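Local atomic coordinates of amino acid adenylation domain-containing protein (Bacillus stratosphericus LAMA 585, PDB entry 6ULY), a protein that probably adenylates an alpha-keto acid, as the keto acid-selecting adenylation domain of a nonribosomal depsipeptide synthetase, and here holds the keto acyl adenylate product. Residues Ala80-Phe85 with Met219-Ile224; Val233-Tyr236 with Glu240-Arg243; Asp69-Gln74 with Trp86-Gly91; Asp213-Trp218 with Val228-Val233; Thr58-Leu63 with Gly91-Thr96. All coordinates share one frame; numbering follows the deposited sequence.

Contact 1. Residues Ala80-Phe85 with Met219-Ile224; sequences AMVTAF and MPLDHI. With QA7 (5'-O-{(S)-hydroxy[(4-methyl-2-oxopentanoyl)oxy]phosphoryl}adenosine), chain C.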
# COMPACT_ATOMS: atom_id res chain seq x y z
N ALA A 80 19.72 24.13 -13.41
CA ALA A 80 18.79 24.86 -12.56
C ALA A 80 18.52 24.11 -11.25
O ALA A 80 18.36 24.74 -10.20
CB ALA A 80 17.48 25.10 -13.31
N MET A 81 18.48 22.77 -11.30
CA MET A 81 18.14 22.01 -10.10
C MET A 81 19.28 22.01 -9.10
O MET A 81 19.07 22.24 -7.90
CB MET A 81 17.76 20.57 -10.47
CG MET A 81 17.56 19.66 -9.26
SD MET A 81 16.48 18.26 -9.61
CE MET A 81 17.20 17.62 -11.12
N VAL A 82 20.50 21.73 -9.57
CA VAL A 82 21.68 21.81 -8.71
C VAL A 82 21.76 23.18 -8.05
O VAL A 82 22.01 23.31 -6.85
CB VAL A 82 22.95 21.51 -9.52
CG1 VAL A 82 24.19 21.90 -8.73
CG2 VAL A 82 23.01 20.04 -9.90
N THR A 83 21.56 24.24 -8.84
CA THR A 83 21.63 25.59 -8.31
C THR A 83 20.51 25.85 -7.32
O THR A 83 20.72 26.45 -6.26
CB THR A 83 21.58 26.62 -9.45
OG1 THR A 83 22.67 26.38 -10.34
CG2 THR A 83 21.67 28.04 -8.91
N ALA A 84 19.29 25.41 -7.65
CA ALA A 84 18.16 25.59 -6.75
C ALA A 84 18.37 24.83 -5.45
O ALA A 84 17.97 25.30 -4.38
CB ALA A 84 16.88 25.13 -7.44
N PHE A 85 18.97 23.64 -5.52
CA PHE A 85 19.21 22.86 -4.32
C PHE A 85 20.13 23.60 -3.36
O PHE A 85 19.87 23.64 -2.15
CB PHE A 85 19.83 21.51 -4.69
CG PHE A 85 20.26 20.69 -3.51
CD1 PHE A 85 19.36 19.86 -2.87
CD2 PHE A 85 21.57 20.75 -3.06
CE1 PHE A 85 19.76 19.09 -1.79
CE2 PHE A 85 21.97 19.99 -1.97
CZ PHE A 85 21.06 19.16 -1.34
N MET A 219 21.90 9.73 -14.16
CA MET A 219 20.73 9.35 -13.41
C MET A 219 20.07 10.58 -12.78
O MET A 219 20.74 11.57 -12.48
CB MET A 219 21.10 8.34 -12.32
CG MET A 219 21.26 6.92 -12.85
SD MET A 219 19.68 6.21 -13.35
CE MET A 219 18.88 5.99 -11.76
N PRO A 220 18.75 10.54 -12.57
CA PRO A 220 18.06 11.71 -12.02
C PRO A 220 18.61 12.14 -10.67
O PRO A 220 18.89 11.31 -9.79
CB PRO A 220 16.60 11.24 -11.89
CG PRO A 220 16.49 10.07 -12.80
CD PRO A 220 17.83 9.41 -12.80
N LEU A 221 18.74 13.46 -10.49
CA LEU A 221 19.11 14.02 -9.20
C LEU A 221 18.02 13.85 -8.15
O LEU A 221 18.27 14.09 -6.97
CB LEU A 221 19.44 15.51 -9.35
CG LEU A 221 20.76 15.85 -10.04
CD1 LEU A 221 20.85 17.35 -10.27
CD2 LEU A 221 21.94 15.35 -9.22
N ASP A 222 16.81 13.46 -8.56
CA ASP A 222 15.75 13.12 -7.62
C ASP A 222 15.86 11.69 -7.11
O ASP A 222 15.11 11.31 -6.21
CB ASP A 222 14.38 13.33 -8.26
CG ASP A 222 14.20 12.52 -9.53
OD1 ASP A 222 13.78 11.34 -9.42
OD2 ASP A 222 14.47 13.05 -10.62
N HIS A 223 16.76 10.89 -7.68
CA HIS A 223 17.11 9.58 -7.14
C HIS A 223 18.20 9.77 -6.08
O HIS A 223 19.13 10.56 -6.26
CB HIS A 223 17.60 8.65 -8.25
CG HIS A 223 17.69 7.21 -7.85
ND1 HIS A 223 18.40 6.79 -6.74
CD2 HIS A 223 17.19 6.09 -8.42
CE1 HIS A 223 18.31 5.47 -6.64
NE2 HIS A 223 17.58 5.03 -7.65
N ILE A 224 18.07 9.04 -4.97
CA ILE A 224 18.96 9.25 -3.83
C ILE A 224 20.41 9.01 -4.23
O ILE A 224 21.31 9.70 -3.74
CB ILE A 224 18.53 8.35 -2.65
CG1 ILE A 224 19.20 8.81 -1.36
CG2 ILE A 224 18.85 6.88 -2.93
CD1 ILE A 224 18.55 10.03 -0.74
C01 QA7 C . 22.94 2.10 -4.52
C02 QA7 C . 21.85 3.07 -4.79
C03 QA7 C . 22.22 4.43 -4.25
C04 QA7 C . 20.61 2.42 -4.28
C05 QA7 C . 19.61 3.28 -3.57
C06 QA7 C . 18.18 3.24 -3.99
C10 QA7 C . 15.66 1.29 -2.62
C11 QA7 C . 15.29 -0.00 -2.91
C12 QA7 C . 15.90 -0.99 -1.82
C13 QA7 C . 16.03 -2.04 -2.42
C14 QA7 C . 16.27 -1.68 -4.01
C16 QA7 C . 18.54 -1.00 -4.25
C18 QA7 C . 19.48 -2.81 -4.86
C19 QA7 C . 20.31 -3.85 -5.27
C21 QA7 C . 18.57 -5.25 -5.28
C23 QA7 C . 18.19 -3.07 -4.69
N15 QA7 C . 17.62 -1.92 -4.32
N17 QA7 C . 19.68 -1.53 -4.58
N20 QA7 C . 19.82 -5.03 -5.46
N22 QA7 C . 17.76 -4.32 -4.91
N24 QA7 C . 21.68 -3.61 -5.45
O07 QA7 C . 17.21 3.89 -3.32
O09 QA7 C . 15.13 2.20 -3.51
O25 QA7 C . 15.96 -0.47 -4.16
O26 QA7 C . 14.87 -2.90 -2.46
O27 QA7 C . 15.12 -1.13 -0.54
O28 QA7 C . 15.22 4.52 -4.50
O29 QA7 C . 15.06 4.25 -2.29
O30 QA7 C . 17.92 2.64 -4.91
O31 QA7 C . 19.94 3.91 -2.69
P08 QA7 C . 15.64 3.69 -3.43
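Met81 and Leu221 lie side by side with their chains running head to tail, the thioether end of Met81 against the root of Leu221 and its CD1 branch. Met81 sends its chain off the helix with CG opposite the backbone N (chi1 173°), and a bend at chi3 of 50° turns the terminal methyl back, so that Met81 CE rests 3.6 Å from Leu221 CB. Met81 CE also lies 3.8 Å from Leu221 CD1, which means that it touches both the root and one branch of the leucine. Val82, one residue further along the helix, meets that branch at an oblique angle: its CG2 is 3.5 Å from Leu221 CD1, closer than carbons usually pack. On its other flanks Leu221 touches His231 of helix 224-237 and Arg243.

The leucine occupies the second position of a type I beta turn from Pro220 to His223, closed by His223 N to Pro220 O at 3.0 Å. The turn leads into helix 224-237, where His223 is the N-cap and its ND1 bonds to Gly225 N. Beyond the cap, His223 CE1 comes 3.3 Å from the acyl carbonyl oxygen O30 of QA7, near the plane of the imidazole, while Ile224 CG2 lies 3.2 Å from the keto oxygen O31. Helix 78-91 thus packs behind a turn whose far end lines the acyl-adenylate site of an ANL-superfamily adenylation domain.

Contact 2. Residues Val233-Tyr236 with Glu240-Arg243; sequences VNVY and EQIR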
# COMPACT_ATOMS: atom_id res chain seq x y z
N VAL A 233 28.53 13.51 -2.69
CA VAL A 233 29.86 12.92 -2.54
C VAL A 233 30.87 13.71 -3.35
O VAL A 233 32.01 13.92 -2.91
CB VAL A 233 29.83 11.44 -2.97
CG1 VAL A 233 31.24 10.96 -3.30
CG2 VAL A 233 29.22 10.58 -1.88
N ASN A 234 30.48 14.16 -4.54
CA ASN A 234 31.40 14.88 -5.41
C ASN A 234 31.74 16.26 -4.84
O ASN A 234 32.91 16.65 -4.80
CB ASN A 234 30.81 15.01 -6.81
CG ASN A 234 30.70 13.68 -7.52
OD1 ASN A 234 31.52 12.79 -7.33
ND2 ASN A 234 29.68 13.55 -8.36
N VAL A 235 30.73 17.00 -4.39
CA VAL A 235 30.99 18.31 -3.79
C VAL A 235 31.81 18.15 -2.51
O VAL A 235 32.71 18.96 -2.23
CB VAL A 235 29.66 19.05 -3.51
CG1 VAL A 235 29.93 20.47 -3.05
CG2 VAL A 235 28.79 19.07 -4.76
N TYR A 236 31.52 17.11 -1.72
CA TYR A 236 32.26 16.90 -0.47
C TYR A 236 33.74 16.63 -0.74
O TYR A 236 34.61 17.14 -0.04
CB TYR A 236 31.65 15.73 0.30
CG TYR A 236 32.36 15.44 1.60
CD1 TYR A 236 33.37 14.49 1.67
CD2 TYR A 236 32.03 16.12 2.77
CE1 TYR A 236 34.03 14.21 2.86
CE2 TYR A 236 32.68 15.85 3.97
CZ TYR A 236 33.68 14.90 4.00
OH TYR A 236 34.32 14.64 5.19
N GLU A 240 35.73 16.86 -9.74
CA GLU A 240 35.03 17.28 -10.94
C GLU A 240 33.88 16.32 -11.23
O GLU A 240 34.07 15.10 -11.21
CB GLU A 240 36.00 17.31 -12.13
CG GLU A 240 35.69 18.39 -13.15
CD GLU A 240 36.09 19.76 -12.66
OE1 GLU A 240 37.23 19.90 -12.16
OE2 GLU A 240 35.27 20.70 -12.77
N GLN A 241 32.70 16.87 -11.50
CA GLN A 241 31.53 16.04 -11.78
C GLN A 241 30.82 16.56 -13.03
O GLN A 241 30.60 17.76 -13.17
CB GLN A 241 30.57 16.00 -10.58
CG GLN A 241 29.99 17.34 -10.16
CD GLN A 241 29.02 17.22 -8.98
OE1 GLN A 241 27.92 16.69 -9.12
NE2 GLN A 241 29.43 17.71 -7.81
N ILE A 242 30.47 15.63 -13.92
CA ILE A 242 29.77 15.94 -15.16
C ILE A 242 28.35 15.41 -15.07
O ILE A 242 28.15 14.23 -14.76
CB ILE A 242 30.51 15.36 -16.38
CG1 ILE A 242 31.85 16.07 -16.59
CG2 ILE A 242 29.66 15.46 -17.64
CD1 ILE A 242 33.04 15.28 -16.11
N ARG A 243 27.38 16.27 -15.34
CA ARG A 243 25.97 15.92 -15.29
C ARG A 243 25.41 15.85 -16.71
O ARG A 243 25.63 16.76 -17.51
CB ARG A 243 25.19 16.95 -14.47
CG ARG A 243 25.34 16.79 -12.95
CD ARG A 243 24.72 15.50 -12.44
NE ARG A 243 23.43 15.20 -13.06
CZ ARG A 243 22.66 14.16 -12.74
NH1 ARG A 243 23.03 13.31 -11.79
NH2 ARG A 243 21.51 13.98 -13.39
O HOH W 1 27.01 14.43 -10.15
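The side-chain amides of Asn234 and Gln241 meet with their planes 75° apart. CB of Asn234 stands over one face of the Gln241 amide, 3.2 Å from NE2, and CB of Gln241 in turn lies over a face of the Asn234 amide, 3.4 Å from ND2. Val235 joins at the nitrogen end of the glutamine amide, its CG2 3.4 Å from Gln241 NE2. The pairing belongs to the second half of a beta-alpha-beta crossover, where helix 224-237 returns to the sheet through strand 240-243, next to and parallel with strand 214-217.

Gln241 reaches the helix because CG sits between its backbone N and carbonyl carbon (chi1 61°), with the chain extended beyond, which lifts the amide off the strand. The direct contact is carbon against nitrogen, and the polar ends find most of their partners outside the pair. Gln241 NE2 bonds to Tyr46 OH and its OE1 to His231 ND1, whereas Asn234 OD1 receives a bond from Lys267 NZ. Two grips on OE1 and one on NE2 should fix the rotation of this buried amide. The second grip on OE1 is water 1, which donates to Gln241 OE1 at 2.6 Å and accepts a weak bond from Asn234 ND2 at 3.3 Å.

Contact 3. Residues Asp69-Gln74 with Trp86-Gly91; sequences DPVFFQ and WACVLG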
# COMPACT_ATOMS: atom_id res chain seq x y z
N ASP A 69 11.10 26.30 5.61
CA ASP A 69 10.04 26.11 4.64
C ASP A 69 10.44 25.04 3.63
O ASP A 69 11.61 24.98 3.23
CB ASP A 69 9.72 27.41 3.91
CG ASP A 69 9.05 28.43 4.79
OD1 ASP A 69 8.70 28.09 5.94
OD2 ASP A 69 8.86 29.58 4.34
N PRO A 70 9.53 24.18 3.21
CA PRO A 70 9.82 23.26 2.11
C PRO A 70 9.69 23.96 0.76
O PRO A 70 8.99 24.96 0.60
CB PRO A 70 8.76 22.16 2.26
CG PRO A 70 7.62 22.85 2.92
CD PRO A 70 8.22 23.89 3.83
N VAL A 71 10.40 23.40 -0.22
CA VAL A 71 10.38 23.89 -1.59
C VAL A 71 10.24 22.69 -2.51
O VAL A 71 11.02 21.73 -2.42
CB VAL A 71 11.65 24.68 -1.94
CG1 VAL A 71 11.58 25.20 -3.37
CG2 VAL A 71 11.85 25.82 -0.95
N PHE A 72 9.25 22.74 -3.40
CA PHE A 72 8.89 21.61 -4.24
C PHE A 72 9.63 21.72 -5.57
O PHE A 72 9.33 22.60 -6.38
CB PHE A 72 7.38 21.57 -4.45
CG PHE A 72 6.84 20.21 -4.77
CD1 PHE A 72 6.35 19.40 -3.77
CD2 PHE A 72 6.82 19.75 -6.08
CE1 PHE A 72 5.84 18.15 -4.05
CE2 PHE A 72 6.31 18.49 -6.37
CZ PHE A 72 5.82 17.69 -5.35
N PHE A 73 10.59 20.82 -5.80
CA PHE A 73 11.40 20.86 -7.01
C PHE A 73 10.70 20.14 -8.16
O PHE A 73 10.24 19.00 -8.00
CB PHE A 73 12.77 20.23 -6.77
CG PHE A 73 13.74 21.13 -6.04
CD1 PHE A 73 13.29 22.18 -5.26
CD2 PHE A 73 15.10 20.92 -6.16
CE1 PHE A 73 14.18 23.00 -4.60
CE2 PHE A 73 16.00 21.73 -5.50
CZ PHE A 73 15.54 22.78 -4.72
N GLN A 74 10.63 20.80 -9.32
CA GLN A 74 10.07 20.23 -10.55
C GLN A 74 10.95 20.72 -11.69
O GLN A 74 10.66 21.74 -12.32
CB GLN A 74 8.61 20.64 -10.73
CG GLN A 74 7.64 19.88 -9.83
CD GLN A 74 7.47 18.44 -10.26
OE1 GLN A 74 6.55 18.12 -11.02
NE2 GLN A 74 8.34 17.57 -9.78
N TRP A 86 21.19 24.21 -3.88
CA TRP A 86 22.15 24.87 -3.00
C TRP A 86 21.64 26.22 -2.52
O TRP A 86 21.95 26.62 -1.39
CB TRP A 86 23.48 24.99 -3.72
CG TRP A 86 24.18 23.68 -3.79
CD1 TRP A 86 24.31 22.87 -4.89
CD2 TRP A 86 24.83 22.99 -2.72
NE1 TRP A 86 25.01 21.74 -4.56
CE2 TRP A 86 25.34 21.79 -3.23
CE3 TRP A 86 25.04 23.29 -1.36
CZ2 TRP A 86 26.05 20.88 -2.44
CZ3 TRP A 86 25.74 22.39 -0.59
CH2 TRP A 86 26.23 21.20 -1.13
N ALA A 87 20.85 26.92 -3.34
CA ALA A 87 20.16 28.10 -2.82
C ALA A 87 19.34 27.74 -1.59
O ALA A 87 19.37 28.45 -0.58
CB ALA A 87 19.26 28.69 -3.91
N CYS A 88 18.61 26.62 -1.65
CA CYS A 88 17.83 26.18 -0.50
C CYS A 88 18.72 25.83 0.69
O CYS A 88 18.42 26.20 1.83
CB CYS A 88 16.97 24.97 -0.89
SG CYS A 88 15.63 25.34 -2.04
N VAL A 89 19.82 25.12 0.44
CA VAL A 89 20.79 24.85 1.49
C VAL A 89 21.25 26.15 2.14
O VAL A 89 21.37 26.24 3.37
CB VAL A 89 21.98 24.05 0.92
CG1 VAL A 89 23.14 24.03 1.92
CG2 VAL A 89 21.54 22.64 0.57
N LEU A 90 21.54 27.17 1.33
CA LEU A 90 22.01 28.44 1.89
C LEU A 90 20.92 29.11 2.72
O LEU A 90 21.20 29.68 3.78
CB LEU A 90 22.48 29.38 0.78
CG LEU A 90 23.75 28.98 0.03
CD1 LEU A 90 24.06 30.00 -1.05
CD2 LEU A 90 24.92 28.83 0.99
N GLY A 91 19.68 29.06 2.25
CA GLY A 91 18.60 29.72 2.95
C GLY A 91 17.99 28.94 4.09
O GLY A 91 17.10 29.45 4.77
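In the beta-alpha-beta unit of strand 70-74, helix 78-91 and strand 94-97, Cys88 of the helix meets Val71 and Phe73 of the strand, two residues on the same side of it. The sulfur does most of the touching. With SG opposite the carbonyl carbon and beside the backbone N (chi1 -69°), Cys88 SG is directed at the rim of the phenyl ring, 3.7 Å from Phe73 CZ and 3.8 Å from Phe73 CE1. Cys88 SG stands 4.9 Å from the centroid of the Phe73 ring and 83° off the ring normal, which puts it squarely at the edge, a sulfur-aromatic contact in the ring plane and not over a face.

Val71 closes in on the same sulfur, its CG2 lying 4.0 Å from Cys88 SG. A second methyl of this valine, CG1, lies in the plane of the Phe73 ring at its edge, so the valine touches both partners. Further cover comes from Pro95 of strand 94-97, which packs on Phe73 and on Cys88, and from Phe75, whose ring meets that of Phe73 edge to face. Wholly buried and apolar, this is the helix-on-sheet interface of a crossover whose two strands, 70-74 and 94-97, run parallel as neighbours.

Contact 4. Residues Asp213-Trp218 with Val228-Val233; sequences DVSLDW and VMFHLV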
# COMPACT_ATOMS: atom_id res chain seq x y z
N ASP A 213 38.96 12.54 -8.55
CA ASP A 213 37.97 11.80 -9.32
C ASP A 213 37.34 12.70 -10.38
O ASP A 213 37.23 13.92 -10.21
CB ASP A 213 36.87 11.25 -8.40
CG ASP A 213 37.38 10.20 -7.43
OD1 ASP A 213 38.44 9.58 -7.70
OD2 ASP A 213 36.72 9.97 -6.38
N VAL A 214 36.94 12.09 -11.49
CA VAL A 214 36.10 12.74 -12.50
C VAL A 214 34.79 11.96 -12.56
O VAL A 214 34.78 10.78 -12.92
CB VAL A 214 36.79 12.79 -13.87
CG1 VAL A 214 35.89 13.47 -14.89
CG2 VAL A 214 38.14 13.52 -13.77
N SER A 215 33.70 12.62 -12.21
CA SER A 215 32.42 11.96 -12.03
C SER A 215 31.49 12.22 -13.20
O SER A 215 31.37 13.35 -13.68
CB SER A 215 31.74 12.41 -10.73
OG SER A 215 30.56 11.67 -10.49
N LEU A 216 30.82 11.16 -13.66
CA LEU A 216 29.80 11.25 -14.70
C LEU A 216 28.52 10.62 -14.18
O LEU A 216 28.52 9.46 -13.77
CB LEU A 216 30.26 10.55 -15.98
CG LEU A 216 29.21 10.47 -17.09
CD1 LEU A 216 28.78 11.85 -17.56
CD2 LEU A 216 29.75 9.65 -18.25
N ASP A 217 27.42 11.38 -14.22
CA ASP A 217 26.13 10.89 -13.77
C ASP A 217 25.04 11.43 -14.68
O ASP A 217 24.90 12.64 -14.83
CB ASP A 217 25.85 11.30 -12.32
CG ASP A 217 24.72 10.50 -11.68
OD1 ASP A 217 24.57 10.56 -10.45
OD2 ASP A 217 24.01 9.79 -12.42
N TRP A 218 24.27 10.52 -15.28
CA TRP A 218 23.05 10.88 -16.00
C TRP A 218 21.79 10.46 -15.27
O TRP A 218 20.69 10.82 -15.71
CB TRP A 218 23.06 10.24 -17.40
CG TRP A 218 23.30 8.77 -17.41
CD1 TRP A 218 24.48 8.13 -17.67
CD2 TRP A 218 22.34 7.73 -17.15
NE1 TRP A 218 24.32 6.77 -17.59
CE2 TRP A 218 23.01 6.50 -17.27
CE3 TRP A 218 20.99 7.73 -16.82
CZ2 TRP A 218 22.37 5.28 -17.07
CZ3 TRP A 218 20.35 6.53 -16.62
CH2 TRP A 218 21.04 5.32 -16.75
N VAL A 228 22.86 12.08 -3.45
CA VAL A 228 23.80 11.82 -2.36
C VAL A 228 25.00 11.04 -2.86
O VAL A 228 26.14 11.53 -2.79
CB VAL A 228 23.12 11.07 -1.20
CG1 VAL A 228 24.12 10.82 -0.07
CG2 VAL A 228 21.91 11.84 -0.69
N MET A 229 24.77 9.83 -3.36
CA MET A 229 25.89 8.94 -3.66
C MET A 229 26.88 9.57 -4.63
O MET A 229 28.07 9.23 -4.61
CB MET A 229 25.39 7.61 -4.22
CG MET A 229 26.49 6.59 -4.45
SD MET A 229 25.89 4.99 -5.01
CE MET A 229 25.20 5.41 -6.61
N PHE A 230 26.42 10.50 -5.47
CA PHE A 230 27.30 11.13 -6.45
C PHE A 230 27.38 12.64 -6.23
O PHE A 230 28.44 13.13 -5.83
CB PHE A 230 26.84 10.78 -7.87
CG PHE A 230 27.58 9.60 -8.44
CD1 PHE A 230 28.44 9.75 -9.50
CD2 PHE A 230 27.44 8.34 -7.86
CE1 PHE A 230 29.14 8.67 -10.01
CE2 PHE A 230 28.14 7.26 -8.36
CZ PHE A 230 28.99 7.43 -9.44
N HIS A 231 26.30 13.39 -6.45
CA HIS A 231 26.41 14.84 -6.41
C HIS A 231 27.03 15.31 -5.10
O HIS A 231 28.04 16.03 -5.10
CB HIS A 231 25.05 15.49 -6.63
CG HIS A 231 25.07 16.98 -6.53
ND1 HIS A 231 25.91 17.77 -7.28
CD2 HIS A 231 24.36 17.83 -5.75
CE1 HIS A 231 25.71 19.04 -6.98
NE2 HIS A 231 24.77 19.10 -6.05
N LEU A 232 26.46 14.91 -3.96
CA LEU A 232 26.97 15.40 -2.68
C LEU A 232 28.33 14.78 -2.36
O LEU A 232 29.21 15.46 -1.80
CB LEU A 232 25.97 15.13 -1.56
CG LEU A 232 24.72 16.00 -1.58
CD1 LEU A 232 23.80 15.63 -0.42
CD2 LEU A 232 25.07 17.49 -1.52
N VAL A 233 28.53 13.51 -2.69
CA VAL A 233 29.86 12.92 -2.54
C VAL A 233 30.87 13.71 -3.35
O VAL A 233 32.01 13.92 -2.91
CB VAL A 233 29.83 11.44 -2.97
CG1 VAL A 233 31.24 10.96 -3.30
CG2 VAL A 233 29.22 10.58 -1.88
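Phe230 reaches from its helix to Ser215, Leu216 and Asp217 of the strand, one atom after another. At its root, Phe230 CB lies 3.4 Å from Asp217 OD1, and the same oxygen is 3.7 Å from Phe230 CG. The next ring atom outward, Phe230 CD1, approaches Ser215 OG to 3.0 Å, a short distance at which the hydroxyl sits at the ring edge, near its plane. Ser215 OG lies opposite the backbone N (chi1 -174°), which turns it to the ring, and it also shares a weak hydrogen bond with Asn234 ND2. Phe230 CE1 remains 3.4 Å from Ser215 OG. An oblique approach brings Phe230 CE1 to 3.9 Å from Leu216 O. The carboxylate of Asp217 is turned 67° against the ring. Its oxygens are bonded elsewhere: OD2 takes Met219 N and OD1 takes Trp269 NE1, so a buried acid is held at both ends while one oxygen also touches the phenyl root.

The helix is irregular here, with a wider pi-type turn at 228-232 marked by Val233 N bonding to Val228 O at 3.1 Å. Met229 touches the bound acyl adenylate.

The axes of strand 214-217 and helical segment 228-233 approach to 9.3 Å at 134° between their directions, as the first half of a beta-alpha-beta crossover. Strand 214-217 lies between strands 240-243 and 267-270; the Leu216 side chain points away from the helix, onto helix 255-262, while Val228, Leu232 and Val233 pack against helix 193-207.

Contact 5. Residues Thr58-Leu63 with Gly91-Thr96; sequences TGLRAL and GGFVPT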
# COMPACT_ATOMS: atom_id res chain seq x y z
N THR A 58 18.39 35.07 -3.45
CA THR A 58 17.75 36.39 -3.41
C THR A 58 16.30 36.31 -3.85
O THR A 58 15.41 36.90 -3.23
CB THR A 58 18.52 37.37 -4.29
OG1 THR A 58 19.84 37.57 -3.76
CG2 THR A 58 17.78 38.71 -4.35
N GLY A 59 16.04 35.58 -4.94
CA GLY A 59 14.68 35.48 -5.44
C GLY A 59 13.78 34.69 -4.52
O GLY A 59 12.62 35.05 -4.31
N LEU A 60 14.29 33.59 -3.95
CA LEU A 60 13.48 32.78 -3.04
C LEU A 60 13.06 33.59 -1.82
O LEU A 60 11.90 33.54 -1.40
CB LEU A 60 14.25 31.53 -2.63
CG LEU A 60 14.61 30.56 -3.76
CD1 LEU A 60 15.38 29.37 -3.22
CD2 LEU A 60 13.36 30.10 -4.50
N ARG A 61 13.99 34.35 -1.24
CA ARG A 61 13.63 35.20 -0.11
C ARG A 61 12.70 36.32 -0.53
O ARG A 61 11.86 36.76 0.27
CB ARG A 61 14.90 35.76 0.55
CG ARG A 61 15.59 34.76 1.46
CD ARG A 61 16.92 35.25 1.98
NE ARG A 61 17.45 34.36 3.01
CZ ARG A 61 18.72 34.32 3.39
NH1 ARG A 61 19.62 35.10 2.82
NH2 ARG A 61 19.10 33.47 4.34
N ALA A 62 12.80 36.78 -1.78
CA ALA A 62 11.85 37.77 -2.28
C ALA A 62 10.44 37.20 -2.35
O ALA A 62 9.46 37.95 -2.23
CB ALA A 62 12.29 38.27 -3.66
N LEU A 63 10.31 35.89 -2.54
CA LEU A 63 9.01 35.24 -2.57
C LEU A 63 8.51 34.87 -1.18
O LEU A 63 7.43 34.28 -1.07
CB LEU A 63 9.08 33.98 -3.44
CG LEU A 63 9.41 34.27 -4.91
CD1 LEU A 63 9.71 32.99 -5.68
CD2 LEU A 63 8.26 35.03 -5.57
N GLY A 91 19.68 29.06 2.25
CA GLY A 91 18.60 29.72 2.95
C GLY A 91 17.99 28.94 4.09
O GLY A 91 17.10 29.45 4.77
N GLY A 92 18.46 27.72 4.35
CA GLY A 92 17.79 26.87 5.31
C GLY A 92 16.47 26.31 4.83
O GLY A 92 15.70 25.78 5.63
N PHE A 93 16.20 26.45 3.54
CA PHE A 93 15.00 25.88 2.95
C PHE A 93 15.23 24.40 2.70
O PHE A 93 16.37 23.95 2.51
CB PHE A 93 14.66 26.59 1.64
CG PHE A 93 14.79 28.09 1.72
CD1 PHE A 93 14.34 28.78 2.83
CD2 PHE A 93 15.37 28.81 0.68
CE1 PHE A 93 14.45 30.15 2.91
CE2 PHE A 93 15.50 30.18 0.76
CZ PHE A 93 15.04 30.86 1.87
N VAL A 94 14.14 23.64 2.72
CA VAL A 94 14.20 22.18 2.59
C VAL A 94 13.69 21.77 1.21
O VAL A 94 12.47 21.77 0.97
CB VAL A 94 13.37 21.50 3.69
CG1 VAL A 94 13.61 20.01 3.67
CG2 VAL A 94 13.70 22.07 5.05
N PRO A 95 14.57 21.40 0.28
CA PRO A 95 14.10 20.94 -1.02
C PRO A 95 13.33 19.63 -0.91
O PRO A 95 13.65 18.77 -0.09
CB PRO A 95 15.39 20.74 -1.82
CG PRO A 95 16.42 21.51 -1.10
CD PRO A 95 16.04 21.44 0.34
N THR A 96 12.34 19.49 -1.77
CA THR A 96 11.61 18.24 -1.94
C THR A 96 12.00 17.67 -3.29
O THR A 96 11.52 18.12 -4.34
CB THR A 96 10.10 18.48 -1.84
OG1 THR A 96 9.82 19.18 -0.63
CG2 THR A 96 9.36 17.15 -1.86
O HOH W 2 16.85 31.80 5.30
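Leu60 and Arg61, near the C-terminal end of helix 46-62, pack on Phe93 and Gly91 where helix 78-91 gives way to strand 94-97. The helix ends there in a Schellman motif, with Gly92 at positive phi (73°), and the chain turns so that Phe93 faces the other helix.

Leu60 comes first, crossing the phenyl ring obliquely: its CB is 3.9 Å from Phe93 CE2 and its CD1 3.9 Å from Phe93 CD2, so both the root and a tip of the leucine touch the CD2-CE2 part of the ring. Arg61 follows with its aliphatic part. Arg61 CG lies in the ring plane at the edge, 4.0 Å from Phe93 CZ, and the chain then runs extended to NE, carrying the guanidinium past the ring with the two planes 86° apart. Arg61 NH2 ends 4.0 Å from Gly91 CA. The charge is met outside the pair, where NH1 makes a salt bridge with Asp162 OD1 and a hydrogen bond with Ala164 O. Water 2, in the guanidinium plane, accepts from Arg61 NH2 at 3.0 Å; its approach to Gly91 O is implausibly short and therefore doubtful. That carbonyl oxygen, Gly91 O, stands 3.2 Å above one face of the Phe93 ring, displaced toward the rim.

How the contacts relate
From the N terminus, contact 5 closes the loop from helix 46-62 to the start of strand 94-97, and contact 3 is nested inside it, pairing strand 70-74 with helix 78-91; they share Gly91 and reach neighbouring strands of one sheet. Contact 1 begins on the same helix and spans 134 residues to the turn before helix 224-237, crossing contacts 3, 5 and 4. Contact 4 closes the short loop after strand 214-217, and contact 2 starts on Val233, where contact 4 ends, completing that beta-alpha-beta unit. Contact 1 thereby ties two crossovers from different sheets together, helped by Trp86 NE1 bonding to His231 NE2 between contacts 3 and 4.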